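Local structure of transaminase (Bacillus megaterium, 5G09) at the 6DF site. The protein transfers amino groups between amines and carbonyl compounds as an S-selective, PLP-dependent class-III transaminase. Residues are numbered along the deposited sequence; one frame, centred on the assembly and turned at random. Chains: chain A/B, Transaminase.

The 6DF site. Residues chain A 59-60, 120-122, 148-151, 237, 242, 269, 271-272, 298, 436; chain B 328-330. With 6DF ([6-methyl-5-oxidanyl-4-[(~{E})-[(1~{R})-1-phenylethyl]iminomethyl]pyridin-3-yl]methyl dihydrogen phosphate), chain C.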
loop_
_atom_site.group_PDB
_atom_site.type_symbol
_atom_site.label_atom_id
_atom_site.label_comp_id
_atom_site.label_asym_id
_atom_site.label_seq_id
_atom_site.Cartn_x
_atom_site.Cartn_y
_atom_site.Cartn_z
ATOM N N LEU A 59 -11.412 22.873 21.843
ATOM C CA LEU A 59 -11.578 21.573 21.190
ATOM C C LEU A 59 -11.743 20.511 22.268
ATOM O O LEU A 59 -11.153 19.442 22.207
ATOM C CB LEU A 59 -10.417 21.289 20.216
ATOM C CG LEU A 59 -10.278 22.160 18.950
ATOM C CD1 LEU A 59 -8.911 21.964 18.267
ATOM C CD2 LEU A 59 -11.408 21.886 17.950
ATOM N N TYR A 60 -12.593 20.820 23.260
ATOM C CA TYR A 60 -12.907 19.882 24.345
ATOM C C TYR A 60 -11.614 19.572 25.071
ATOM O O TYR A 60 -11.380 18.441 25.486
ATOM C CB TYR A 60 -13.655 18.617 23.826
ATOM C CG TYR A 60 -14.774 19.037 22.902
ATOM C CD1 TYR A 60 -16.002 19.472 23.426
ATOM C CD2 TYR A 60 -14.576 19.104 21.523
ATOM C CE1 TYR A 60 -17.004 19.956 22.590
ATOM C CE2 TYR A 60 -15.576 19.577 20.679
ATOM C CZ TYR A 60 -16.796 19.993 21.226
ATOM O OH TYR A 60 -17.771 20.481 20.384
ATOM N N THR A 120 1.724 15.916 21.023
ATOM C CA THR A 120 0.369 16.088 20.506
ATOM C C THR A 120 -0.409 14.791 20.574
ATOM O O THR A 120 0.159 13.723 20.753
ATOM C CB THR A 120 0.332 16.584 19.029
ATOM O OG1 THR A 120 0.792 15.551 18.138
ATOM C CG2 THR A 120 1.175 17.841 18.840
ATOM N N GLY A 121 -1.722 14.897 20.419
ATOM C CA GLY A 121 -2.570 13.700 20.444
ATOM C C GLY A 121 -2.296 12.794 19.253
ATOM O O GLY A 121 -2.294 11.552 19.398
ATOM N N SER A 122 -2.103 13.387 18.068
ATOM C CA SER A 122 -1.794 12.583 16.855
ATOM C C SER A 122 -0.472 11.834 17.044
ATOM O O SER A 122 -0.333 10.668 16.666
ATOM C CB SER A 122 -1.711 13.467 15.599
ATOM O OG SER A 122 -2.934 14.083 15.287
ATOM N N TYR A 148 -12.249 9.514 14.906
ATOM C CA TYR A 148 -11.210 10.520 14.683
ATOM C C TYR A 148 -10.053 10.217 15.637
ATOM O O TYR A 148 -10.233 10.219 16.882
ATOM C CB TYR A 148 -11.738 11.963 14.900
ATOM C CG TYR A 148 -10.658 12.957 14.470
ATOM C CD1 TYR A 148 -10.476 13.253 13.122
ATOM C CD2 TYR A 148 -9.769 13.524 15.407
ATOM C CE1 TYR A 148 -9.462 14.088 12.707
ATOM C CE2 TYR A 148 -8.751 14.387 14.990
ATOM C CZ TYR A 148 -8.605 14.668 13.635
ATOM O OH TYR A 148 -7.582 15.515 13.185
ATOM N N HIS A 149 -8.873 9.922 15.084
ATOM C CA HIS A 149 -7.719 9.663 15.923
ATOM C C HIS A 149 -6.501 10.562 15.601
ATOM O O HIS A 149 -5.392 10.242 15.987
ATOM C CB HIS A 149 -7.322 8.184 15.800
ATOM C CG HIS A 149 -8.391 7.227 16.271
ATOM N ND1 HIS A 149 -8.743 7.103 17.602
ATOM C CD2 HIS A 149 -9.193 6.366 15.589
ATOM C CE1 HIS A 149 -9.718 6.211 17.722
ATOM N NE2 HIS A 149 -10.006 5.739 16.517
ATOM N N GLY A 150 -6.715 11.654 14.869
ATOM C CA GLY A 150 -5.623 12.579 14.524
ATOM C C GLY A 150 -5.436 12.722 13.023
ATOM O O GLY A 150 -6.214 12.153 12.226
ATOM N N TRP A 151 -4.414 13.494 12.633
ATOM C CA TRP A 151 -4.320 13.994 11.262
ATOM C C TRP A 151 -3.018 13.613 10.596
ATOM O O TRP A 151 -2.916 13.681 9.386
ATOM C CB TRP A 151 -4.464 15.520 11.213
ATOM C CG TRP A 151 -3.310 16.233 11.909
ATOM C CD1 TRP A 151 -3.233 16.553 13.240
ATOM C CD2 TRP A 151 -2.082 16.657 11.319
ATOM N NE1 TRP A 151 -2.041 17.157 13.507
ATOM C CE2 TRP A 151 -1.312 17.250 12.347
ATOM C CE3 TRP A 151 -1.572 16.638 10.008
ATOM C CZ2 TRP A 151 -0.049 17.824 12.116
ATOM C CZ3 TRP A 151 -0.285 17.188 9.772
ATOM C CH2 TRP A 151 0.459 17.768 10.828
ATOM N N GLU A 237 -12.772 4.989 20.403
ATOM C CA GLU A 237 -13.098 6.123 21.297
ATOM C C GLU A 237 -14.345 5.628 22.060
ATOM O O GLU A 237 -15.256 5.114 21.396
ATOM C CB GLU A 237 -13.515 7.378 20.504
ATOM C CG GLU A 237 -12.469 7.942 19.551
ATOM C CD GLU A 237 -13.023 9.053 18.683
ATOM O OE1 GLU A 237 -13.131 10.189 19.181
ATOM O OE2 GLU A 237 -13.384 8.796 17.511
ATOM N N ALA A 242 -15.062 13.965 17.717
ATOM C CA ALA A 242 -15.437 14.714 16.509
ATOM C C ALA A 242 -16.638 14.057 15.849
ATOM O O ALA A 242 -17.576 14.743 15.414
ATOM C CB ALA A 242 -14.266 14.778 15.542
ATOM N N ASP A 269 -8.520 5.275 22.681
ATOM C CA ASP A 269 -8.035 6.623 22.456
ATOM C C ASP A 269 -8.719 7.541 23.449
ATOM O O ASP A 269 -9.904 7.804 23.306
ATOM C CB ASP A 269 -8.334 7.058 21.008
ATOM C CG ASP A 269 -7.707 8.403 20.653
ATOM O OD1 ASP A 269 -7.289 9.143 21.581
ATOM O OD2 ASP A 269 -7.610 8.700 19.438
ATOM N N VAL A 271 -7.587 10.695 24.072
ATOM C CA VAL A 271 -7.106 12.050 23.863
ATOM C C VAL A 271 -8.187 13.067 24.244
ATOM O O VAL A 271 -7.915 14.072 24.919
ATOM C CB VAL A 271 -6.541 12.270 22.428
ATOM C CG1 VAL A 271 -6.358 13.756 22.104
ATOM C CG2 VAL A 271 -5.210 11.561 22.294
ATOM N N LEU A 272 -9.424 12.796 23.838
ATOM C CA LEU A 272 -10.506 13.720 24.119
ATOM C C LEU A 272 -11.270 13.349 25.418
ATOM O O LEU A 272 -11.642 14.237 26.210
ATOM C CB LEU A 272 -11.455 13.795 22.874
ATOM C CG LEU A 272 -12.558 14.864 22.891
ATOM C CD1 LEU A 272 -12.778 15.428 21.479
ATOM C CD2 LEU A 272 -13.881 14.312 23.451
ATOM N N LYS A 298 -4.793 16.847 24.981
ATOM C CA LYS A 298 -5.854 17.760 25.428
ATOM C C LYS A 298 -5.837 17.982 26.964
ATOM O O LYS A 298 -4.964 18.693 27.485
ATOM C CB LYS A 298 -7.224 17.269 24.894
ATOM C CG LYS A 298 -7.355 17.369 23.352
ATOM C CD LYS A 298 -8.607 16.688 22.838
ATOM C CE LYS A 298 -8.609 16.575 21.326
ATOM N NZ LYS A 298 -8.954 17.874 20.729
ATOM N N VAL A 436 -19.754 19.961 15.512
ATOM C CA VAL A 436 -18.920 19.836 14.309
ATOM C C VAL A 436 -19.554 18.969 13.244
ATOM O O VAL A 436 -19.181 19.072 12.074
ATOM C CB VAL A 436 -17.491 19.307 14.632
ATOM C CG1 VAL A 436 -16.749 20.349 15.473
ATOM C CG2 VAL A 436 -17.543 17.990 15.373
ATOM N N VAL B 328 -7.212 19.734 10.923
ATOM C CA VAL B 328 -7.120 20.353 12.249
ATOM C C VAL B 328 -6.064 19.636 13.102
ATOM O O VAL B 328 -5.979 18.403 13.084
ATOM C CB VAL B 328 -8.516 20.396 12.924
ATOM C CG1 VAL B 328 -9.053 18.999 13.216
ATOM C CG2 VAL B 328 -8.481 21.220 14.225
ATOM N N SER B 329 -5.275 20.413 13.847
ATOM C CA SER B 329 -4.279 19.928 14.805
ATOM C C SER B 329 -4.560 20.736 16.078
ATOM O O SER B 329 -4.503 21.978 16.038
ATOM C CB SER B 329 -2.868 20.257 14.290
ATOM O OG SER B 329 -1.917 20.092 15.313
ATOM N N THR B 330 -4.883 20.077 17.187
ATOM C CA THR B 330 -5.318 20.851 18.378
ATOM C C THR B 330 -4.327 22.011 18.705
ATOM O O THR B 330 -4.724 23.187 18.768
ATOM C CB THR B 330 -5.511 19.930 19.593
ATOM O OG1 THR B 330 -6.463 18.899 19.271
ATOM C CG2 THR B 330 -5.996 20.721 20.845
HETATM N N1 6DF C . -7.686 11.484 19.203
HETATM C C2 6DF C . -8.880 12.063 19.418
HETATM N N2 6DF C . -9.314 15.927 17.624
HETATM C C3 6DF C . -9.057 13.390 19.066
HETATM C C4 6DF C . -7.995 14.130 18.527
HETATM C C5 6DF C . -6.770 13.491 18.324
HETATM C C6 6DF C . -6.645 12.161 18.681
HETATM C C7 6DF C . -9.714 17.193 16.965
HETATM C C8 6DF C . -8.810 18.384 17.200
HETATM C C9 6DF C . -11.167 17.506 17.056
HETATM C C10 6DF C . -11.891 17.248 18.229
HETATM C C11 6DF C . -13.254 17.555 18.288
HETATM C C12 6DF C . -13.882 18.123 17.168
HETATM C C13 6DF C . -13.150 18.371 15.986
HETATM O O2P 6DF C . -5.027 17.375 17.513
HETATM P P 6DF C . -4.097 16.378 18.228
HETATM O O3P 6DF C . -3.073 15.883 17.202
HETATM O O1P 6DF C . -3.482 16.986 19.445
HETATM O O4P 6DF C . -4.985 15.117 18.665
HETATM C "C5'" 6DF C . -5.548 14.190 17.712
HETATM C "C2'" 6DF C . -10.001 11.246 20.037
HETATM O O3 6DF C . -10.273 13.982 19.249
HETATM C "C4'" 6DF C . -8.171 15.551 18.070
HETATM C C14 6DF C . -11.795 18.060 15.934
HETATM O O HOH W 1 -1.320 17.680 16.203
HETATM O O HOH W 2 -12.557 12.826 18.273
HETATM O O HOH W 3 -3.939 17.409 22.157
#
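6DF is the external aldimine of pyridoxal phosphate with R-alpha-methylbenzylamine, buried almost wholly in the active site. At the phosphate end, 6DF O3P takes the backbone N of A:Ser122 and also its hydroxyl OG, at 2.6 Å. A:Trp151 N donates to the same OG and so positions it. O1P accepts A:Gly121 N at the start of helix 121-136, whose dipole probably helps to offset the phosphate charge. 6DF O2P is gripped twice by B:Thr330, by N nearly straight (168° at H) and by OG1 at 2.7 Å. Water 1 ties O3P to A:Trp151 NE1 and B:Ser329 OG.

At the pyridine of 6DF, A:Val271 lays CG1 over one face, 3.7 Å from the ring centroid. A:Tyr148, with CG anti to its backbone N (chi1 -173°), stands its ring nearly upright, edge to face, on the pyridine and points its CE2 edge at the imine. A:Asp269 OD2 hydrogen-bonds 6DF N1 at 2.8 Å, which probably keeps N1 protonated. A:His149 ND1 donates to the anti lone pair of A:Asp269 OD2, and A:Val271 N donates to OD1 in the same way. Water 2 links the phenolic O3 to A:Glu237 OE1 and A:Ala242 N.

A:Lys298, the catalytic lysine of the family, is not joined to the cofactor here. Its chain bends at chi4 (-77°), CE lies 3.4 Å from imine carbon 6DF C4', and NZ donates to A:Leu59 O and B:Thr330 OG1.

The amine's methyl 6DF C8 meets A:Leu59 CD1 at 3.7 Å. A:Ala242 CB sits over a face of the phenyl ring, with A:Tyr60, A:Leu272, A:Val436 and B:Val328 around it. This is the fold type I site of class-III aminotransferases, at a subunit boundary. A:Asp269 ends strand 265-269, A:Lys298 starts 3-10 helix 298-300, and chain B loop 328-330 completes the phosphate cup.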